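Local coordinates for protein WZI (Escherichia coli, PDB 2YNK) that is an outer membrane beta-barrel lectin that binds carbohydrate and underpins assembly of the group 1 capsule, at residues G365-I377 with Q382-N394. Sequence-based numbering, arbitrary orientation.
Sequences GDGQLVAGKVELI and QRWSTRLVYAKVN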
# COMPACT_ATOMS: atom_id res chain seq x y z
N GLY A 365 -13.35 0.33 -10.08
CA GLY A 365 -13.22 -0.01 -11.49
C GLY A 365 -13.75 1.07 -12.42
O GLY A 365 -14.52 1.93 -12.00
N ASP A 366 -13.31 0.99 -13.67
CA ASP A 366 -13.67 1.92 -14.75
C ASP A 366 -13.15 3.34 -14.57
O ASP A 366 -13.64 4.27 -15.22
CB ASP A 366 -15.19 1.94 -14.95
CG ASP A 366 -15.79 0.56 -15.07
OD1 ASP A 366 -15.11 -0.34 -15.61
OD2 ASP A 366 -16.95 0.39 -14.61
N GLY A 367 -12.14 3.51 -13.71
CA GLY A 367 -11.64 4.83 -13.38
C GLY A 367 -10.40 5.23 -14.15
O GLY A 367 -9.57 4.40 -14.50
N GLN A 368 -10.27 6.53 -14.42
CA GLN A 368 -9.07 7.11 -15.01
C GLN A 368 -8.51 8.15 -14.04
O GLN A 368 -9.26 8.95 -13.49
CB GLN A 368 -9.40 7.77 -16.34
CG GLN A 368 -10.17 6.87 -17.28
CD GLN A 368 -10.53 7.57 -18.56
OE1 GLN A 368 -9.66 8.06 -19.28
NE2 GLN A 368 -11.82 7.62 -18.87
N LEU A 369 -7.19 8.14 -13.84
CA LEU A 369 -6.56 8.99 -12.83
C LEU A 369 -5.14 9.42 -13.21
O LEU A 369 -4.32 8.61 -13.62
CB LEU A 369 -6.54 8.25 -11.49
CG LEU A 369 -5.89 8.91 -10.27
CD1 LEU A 369 -6.76 8.68 -9.05
CD2 LEU A 369 -4.48 8.38 -10.02
N VAL A 370 -4.90 10.72 -13.10
CA VAL A 370 -3.58 11.30 -13.18
C VAL A 370 -3.37 12.07 -11.89
O VAL A 370 -4.24 12.83 -11.47
CB VAL A 370 -3.47 12.28 -14.36
CG1 VAL A 370 -2.04 12.78 -14.50
CG2 VAL A 370 -3.94 11.62 -15.65
N ALA A 371 -2.23 11.86 -11.24
CA ALA A 371 -1.95 12.54 -9.98
C ALA A 371 -0.48 12.86 -9.85
O ALA A 371 0.38 12.05 -10.21
CB ALA A 371 -2.40 11.70 -8.80
N GLY A 372 -0.20 14.06 -9.35
CA GLY A 372 1.16 14.48 -9.09
C GLY A 372 1.25 14.82 -7.62
O GLY A 372 0.26 15.29 -7.04
N LYS A 373 2.40 14.56 -7.02
CA LYS A 373 2.67 14.98 -5.65
C LYS A 373 4.13 15.39 -5.46
O LYS A 373 5.03 14.71 -5.92
CB LYS A 373 2.33 13.85 -4.67
CG LYS A 373 2.32 14.25 -3.20
CD LYS A 373 2.04 13.04 -2.32
CE LYS A 373 1.94 13.41 -0.84
NZ LYS A 373 1.06 12.47 -0.08
N VAL A 374 4.34 16.52 -4.80
CA VAL A 374 5.66 16.96 -4.38
C VAL A 374 5.67 17.02 -2.86
O VAL A 374 4.65 17.36 -2.26
CB VAL A 374 5.96 18.37 -4.91
CG1 VAL A 374 7.39 18.76 -4.55
CG2 VAL A 374 5.72 18.44 -6.41
N GLU A 375 6.81 16.70 -2.24
CA GLU A 375 7.01 17.03 -0.83
C GLU A 375 8.46 17.34 -0.40
O GLU A 375 9.43 16.70 -0.83
CB GLU A 375 6.41 15.97 0.09
CG GLU A 375 6.95 14.58 -0.13
CD GLU A 375 7.05 13.74 1.14
OE1 GLU A 375 6.61 14.21 2.22
OE2 GLU A 375 7.60 12.61 1.06
N LEU A 376 8.57 18.35 0.45
CA LEU A 376 9.80 18.78 1.04
C LEU A 376 9.85 18.19 2.43
O LEU A 376 8.86 18.22 3.16
CB LEU A 376 9.85 20.31 1.14
CG LEU A 376 11.16 20.87 1.71
CD1 LEU A 376 12.25 20.83 0.65
CD2 LEU A 376 10.96 22.28 2.22
N ILE A 377 11.02 17.65 2.80
CA ILE A 377 11.23 17.13 4.13
C ILE A 377 12.46 17.81 4.73
O ILE A 377 13.58 17.66 4.24
CB ILE A 377 11.37 15.60 4.13
CG1 ILE A 377 10.20 14.97 3.34
CG2 ILE A 377 11.37 15.07 5.55
CD1 ILE A 377 10.22 13.45 3.25
N GLN A 382 10.14 18.08 9.43
CA GLN A 382 8.86 18.63 9.03
C GLN A 382 8.67 18.22 7.58
O GLN A 382 9.64 18.17 6.83
CB GLN A 382 8.84 20.14 9.14
CG GLN A 382 8.82 20.66 10.56
CD GLN A 382 8.76 22.17 10.61
OE1 GLN A 382 7.83 22.78 10.08
NE2 GLN A 382 9.75 22.78 11.25
N ARG A 383 7.44 17.91 7.17
CA ARG A 383 7.21 17.50 5.79
C ARG A 383 6.04 18.25 5.18
O ARG A 383 4.90 18.08 5.61
CB ARG A 383 6.95 16.00 5.71
CG ARG A 383 7.76 15.16 6.68
CD ARG A 383 7.68 13.69 6.32
NE ARG A 383 8.75 12.93 6.97
CZ ARG A 383 9.18 11.73 6.57
NH1 ARG A 383 8.65 11.10 5.53
NH2 ARG A 383 10.18 11.16 7.24
N TRP A 384 6.33 19.07 4.17
CA TRP A 384 5.31 19.80 3.44
C TRP A 384 4.99 19.08 2.18
O TRP A 384 5.89 18.62 1.50
CB TRP A 384 5.81 21.18 3.09
CG TRP A 384 6.32 21.89 4.30
CD1 TRP A 384 7.60 21.85 4.83
CD2 TRP A 384 5.56 22.76 5.18
NE1 TRP A 384 7.69 22.62 5.95
CE2 TRP A 384 6.50 23.20 6.22
CE3 TRP A 384 4.25 23.20 5.23
CZ2 TRP A 384 6.11 24.05 7.25
CZ3 TRP A 384 3.87 24.06 6.27
CH2 TRP A 384 4.78 24.47 7.25
N SER A 385 3.71 18.99 1.84
CA SER A 385 3.33 18.29 0.62
C SER A 385 2.27 19.04 -0.15
O SER A 385 1.52 19.84 0.40
CB SER A 385 2.87 16.87 0.95
OG SER A 385 2.47 16.76 2.30
N THR A 386 2.24 18.79 -1.46
CA THR A 386 1.18 19.30 -2.32
C THR A 386 0.81 18.23 -3.33
O THR A 386 1.68 17.54 -3.86
CB THR A 386 1.62 20.58 -3.03
OG1 THR A 386 1.86 21.58 -2.04
CG2 THR A 386 0.54 21.07 -3.99
N ARG A 387 -0.49 18.10 -3.58
CA ARG A 387 -0.99 17.03 -4.42
C ARG A 387 -2.12 17.50 -5.30
O ARG A 387 -3.12 17.99 -4.80
CB ARG A 387 -1.45 15.89 -3.54
CG ARG A 387 -2.00 14.72 -4.33
CD ARG A 387 -1.99 13.45 -3.52
NE ARG A 387 -2.85 12.45 -4.16
CZ ARG A 387 -4.16 12.31 -3.95
NH1 ARG A 387 -4.81 13.08 -3.08
NH2 ARG A 387 -4.82 11.37 -4.60
N LEU A 388 -1.95 17.35 -6.61
CA LEU A 388 -3.02 17.62 -7.57
C LEU A 388 -3.50 16.30 -8.15
O LEU A 388 -2.72 15.35 -8.30
CB LEU A 388 -2.53 18.52 -8.71
CG LEU A 388 -2.15 19.96 -8.33
CD1 LEU A 388 -1.38 20.63 -9.47
CD2 LEU A 388 -3.38 20.77 -7.97
N VAL A 389 -4.78 16.23 -8.49
CA VAL A 389 -5.36 15.01 -9.03
C VAL A 389 -6.57 15.30 -9.91
O VAL A 389 -7.40 16.15 -9.60
CB VAL A 389 -5.71 14.03 -7.89
CG1 VAL A 389 -6.24 14.78 -6.69
CG2 VAL A 389 -6.72 13.00 -8.35
N TYR A 390 -6.64 14.58 -11.03
CA TYR A 390 -7.80 14.56 -11.92
C TYR A 390 -8.26 13.12 -12.00
O TYR A 390 -7.44 12.23 -12.22
CB TYR A 390 -7.42 15.06 -13.33
CG TYR A 390 -8.48 14.81 -14.39
CD1 TYR A 390 -8.63 13.55 -14.97
CD2 TYR A 390 -9.33 15.82 -14.79
CE1 TYR A 390 -9.60 13.31 -15.93
CE2 TYR A 390 -10.31 15.60 -15.75
CZ TYR A 390 -10.43 14.34 -16.32
OH TYR A 390 -11.40 14.11 -17.28
N ALA A 391 -9.57 12.89 -11.84
CA ALA A 391 -10.11 11.53 -11.76
C ALA A 391 -11.56 11.40 -12.24
O ALA A 391 -12.47 11.99 -11.66
CB ALA A 391 -9.98 11.01 -10.33
N LYS A 392 -11.77 10.63 -13.31
CA LYS A 392 -13.11 10.21 -13.71
C LYS A 392 -13.36 8.87 -13.03
O LYS A 392 -12.58 7.94 -13.22
CB LYS A 392 -13.21 10.02 -15.22
CG LYS A 392 -13.08 11.30 -16.03
CD LYS A 392 -13.40 11.07 -17.50
CE LYS A 392 -14.90 11.14 -17.82
NZ LYS A 392 -15.69 9.99 -17.29
N VAL A 393 -14.44 8.77 -12.27
CA VAL A 393 -14.70 7.59 -11.45
C VAL A 393 -16.12 7.03 -11.67
O VAL A 393 -17.07 7.77 -11.92
CB VAL A 393 -14.48 7.90 -9.96
CG1 VAL A 393 -13.04 8.30 -9.72
CG2 VAL A 393 -15.41 9.01 -9.48
N ASN A 394 -16.23 5.70 -11.56
CA ASN A 394 -17.50 4.96 -11.62
C ASN A 394 -18.51 5.45 -12.68
O ASN A 394 -19.67 5.75 -12.38
CB ASN A 394 -18.14 4.91 -10.22
CG ASN A 394 -19.19 3.81 -10.09
OD1 ASN A 394 -19.50 3.12 -11.07
ND2 ASN A 394 -19.75 3.66 -8.90
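Ile377 and Arg383 face each other at the turn end of a beta hairpin, two neighbouring strands of the closed antiparallel barrel of this outer membrane protein; the hairpin as a whole is a worked example of a strand pair with one face outward and one inward. Strands 368-377 and 383-393 run at 169° to one another, with five hydrogen-bonded pairs from Gln368–Lys392 to Leu376–Trp384. Each pair is joined by two backbone bonds, although the one from Lys392 N to Gln368 O is weak.

Gln368 and Lys392, at the far end from the turn, bury much surface, and their side chains run alongside one another in the same direction; the amide nitrogen NE2 of Gln368 lies 4.0 Å from the methylene CD of Lys392, a packing contact and not a hydrogen bond. On the same face lie Val370, Val374, Leu376, Trp384 and Leu388, the outward, largely apolar surface expected of a membrane barrel. CD2 of Leu376 approaches Trp384 CD1 at 4.3 Å, and both residues touch bound dodecane.

The opposite face turns into the barrel and mixes Leu369, Ala371, Val389 and Ile377 with the polar Lys373, Glu375, Arg383, Ser385 and Arg387. Here Arg387 forms a salt bridge with Glu157, and CG1 of Val389 lies over one face of the Arg387 guanidinium, offset toward the rim. Arg383 reaches Asp13 near the N-terminus by another salt bridge, while Arg383 NE donates to OD1 of Asn381. The Arg383 chain, extended from CG to NE, passes across Ile377, whose CG1 stands anti to the carbonyl carbon (chi1 -50°). With CG1 there and chi2 at 180°, CD1 comes over one face of the guanidinium, offset toward its rim, where Ile377 CD1 lies 3.6 Å from Arg383 NH1.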